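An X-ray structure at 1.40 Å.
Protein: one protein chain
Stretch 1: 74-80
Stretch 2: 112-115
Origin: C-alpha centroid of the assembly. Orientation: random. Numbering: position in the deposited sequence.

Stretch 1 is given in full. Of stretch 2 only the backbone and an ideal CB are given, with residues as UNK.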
# COMPACT_ATOMS: atom_id res chain seq x y z
N CYS A 74 11.01 -4.47 -1.55
CA CYS A 74 9.94 -4.34 -0.56
C CYS A 74 8.66 -3.80 -1.20
O CYS A 74 7.58 -4.36 -0.99
CB CYS A 74 10.39 -3.42 0.58
SG CYS A 74 11.55 -4.20 1.68
N ALA A 75 8.76 -2.72 -1.98
CA ALA A 75 7.56 -2.11 -2.54
C ALA A 75 6.84 -3.06 -3.50
O ALA A 75 5.62 -3.27 -3.39
CB ALA A 75 7.90 -0.79 -3.22
N THR A 76 7.57 -3.64 -4.46
CA THR A 76 6.92 -4.56 -5.40
C THR A 76 6.34 -5.78 -4.68
O THR A 76 5.26 -6.26 -5.04
CB THR A 76 7.86 -4.96 -6.54
OG1 THR A 76 9.03 -5.61 -6.01
CG2 THR A 76 8.29 -3.75 -7.35
N THR A 77 7.04 -6.29 -3.67
CA THR A 77 6.51 -7.42 -2.91
C THR A 77 5.23 -7.04 -2.17
O THR A 77 4.25 -7.79 -2.20
CB THR A 77 7.56 -7.98 -1.93
OG1 THR A 77 8.71 -8.44 -2.66
CG2 THR A 77 6.98 -9.15 -1.15
N MET A 78 5.21 -5.88 -1.52
CA MET A 78 4.01 -5.46 -0.80
C MET A 78 2.82 -5.34 -1.73
O MET A 78 1.73 -5.85 -1.44
CB MET A 78 4.24 -4.13 -0.09
CG MET A 78 2.96 -3.69 0.60
SD MET A 78 3.05 -2.03 1.28
CE MET A 78 3.19 -1.03 -0.20
N PHE A 79 2.99 -4.64 -2.85
CA PHE A 79 1.88 -4.48 -3.78
C PHE A 79 1.42 -5.82 -4.33
O PHE A 79 0.22 -6.05 -4.53
CB PHE A 79 2.27 -3.51 -4.90
CG PHE A 79 2.23 -2.06 -4.48
CD1 PHE A 79 1.03 -1.47 -4.11
CD2 PHE A 79 3.39 -1.29 -4.50
CE1 PHE A 79 0.97 -0.13 -3.75
CE2 PHE A 79 3.35 0.06 -4.13
CZ PHE A 79 2.14 0.64 -3.75
N SER A 80 2.36 -6.75 -4.56
CA SER A 80 1.97 -8.05 -5.09
C SER A 80 1.05 -8.78 -4.11
O SER A 80 0.05 -9.38 -4.53
CB SER A 80 3.19 -8.88 -5.45
OG SER A 80 3.80 -9.44 -4.30
N UNK A 112 4.87 7.25 0.28
CA UNK A 112 4.79 5.86 -0.12
C UNK A 112 5.09 5.74 -1.61
O UNK A 112 4.66 6.60 -2.40
CB UNK A 112 3.41 5.28 0.21
N UNK A 113 5.80 4.70 -2.04
CA UNK A 113 6.07 4.54 -3.46
C UNK A 113 4.80 4.19 -4.22
O UNK A 113 3.90 3.53 -3.68
CB UNK A 113 7.13 3.46 -3.68
N UNK A 114 4.69 4.61 -5.48
CA UNK A 114 3.52 4.23 -6.28
C UNK A 114 3.59 2.82 -6.82
O UNK A 114 2.54 2.28 -7.22
CB UNK A 114 3.35 5.20 -7.45
N UNK A 115 4.76 2.20 -6.82
CA UNK A 115 4.88 0.86 -7.39
C UNK A 115 6.06 0.09 -6.82
O UNK A 115 6.13 -1.14 -6.92
CB UNK A 115 5.01 0.95 -8.91

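Stretch 1 is a helix that turns A75, M78 and F79 toward the second segment. What it offers there is mostly apolar: a methyl and an aromatic ring, with the end of M78 farther back and the methyl of T76 at the margin. No charge is on offer, so shape should govern the choice of partner.

At position 112 CA-to-CB points sideways, and nothing of the helix lies within 5.5 Å of the ideal CB. With no helix atom near the CB, the helix sets no strong preference, and the extended backbone excludes little; a longer apolar chain could lean toward M78, while a polar one would find no partner in this stretch. The deposited residue is L112. Its side chain comes no nearer than 5.6 Å to the helix, so it borders this contact without joining it.

Position 113 is the one whose CA-to-CB bond points toward the helix. Its ideal CB lies 4.3 Å from A75 CB and 5.1 Å from F79 CE2, which leaves room for a compact apolar group over A75 CB, beside the ring of F79. Alanine, valine or proline would suit; phi -69° and psi 149° are well within proline's range. The deposited residue is P113, its ring puckered C-gamma endo. P113 CG packs on A75 CB at 3.7 Å, the apolar side-chain pair of this contact. The backbone takes part too: P113 O sits 3.4 Å from F79 CZ, at the ring edge near its plane, where the carbonyl oxygen meets the weakly positive rim of C-H groups.

Position 114 points away, with no helix atom within 5.5 Å of its ideal CB. Many side chains would be tolerated, polar ones included, and phi -78° with psi -16° also admits proline. P114 is deposited. Its side chain stays 6.1 Å or more from the helix, and its closest approach is again through a carbonyl, P114 O to F79 CZ at 3.9 Å.

At position 115 CA-to-CB also points away, although the backbone lies close to the helix, with the CA atoms of 115 and T76 6.1 Å apart. Most non-proline side chains, short or long, polar or charged, could head into open space; phi -156° rules out proline. The deposited residue is E115, with chi1 and chi2 both t; its side chain remains at least 5.1 Å from stretch 1. The contact is made by the main chain: E115 O lies 3.4 Å from T76 CG2 and 3.7 Å from F79 CD2. No hydrogen bond crosses between the stretches.

Stretch 2 (112-115) LPPE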
# COMPACT_ATOMS: atom_id res chain seq x y z
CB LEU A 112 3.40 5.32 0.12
CG LEU A 112 3.03 5.13 1.58
CD1 LEU A 112 1.54 4.88 1.73
CD2 LEU A 112 3.85 3.98 2.12
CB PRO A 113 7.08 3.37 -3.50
CG PRO A 113 6.70 2.56 -2.29
CD PRO A 113 6.35 3.59 -1.24
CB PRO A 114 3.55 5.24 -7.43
CG PRO A 114 4.97 5.58 -7.60
CD PRO A 114 5.66 5.41 -6.25
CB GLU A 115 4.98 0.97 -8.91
CG GLU A 115 4.99 -0.36 -9.64
CD GLU A 115 5.59 -0.23 -11.03
OE1 GLU A 115 5.45 0.86 -11.62
OE2 GLU A 115 6.24 -1.19 -11.48
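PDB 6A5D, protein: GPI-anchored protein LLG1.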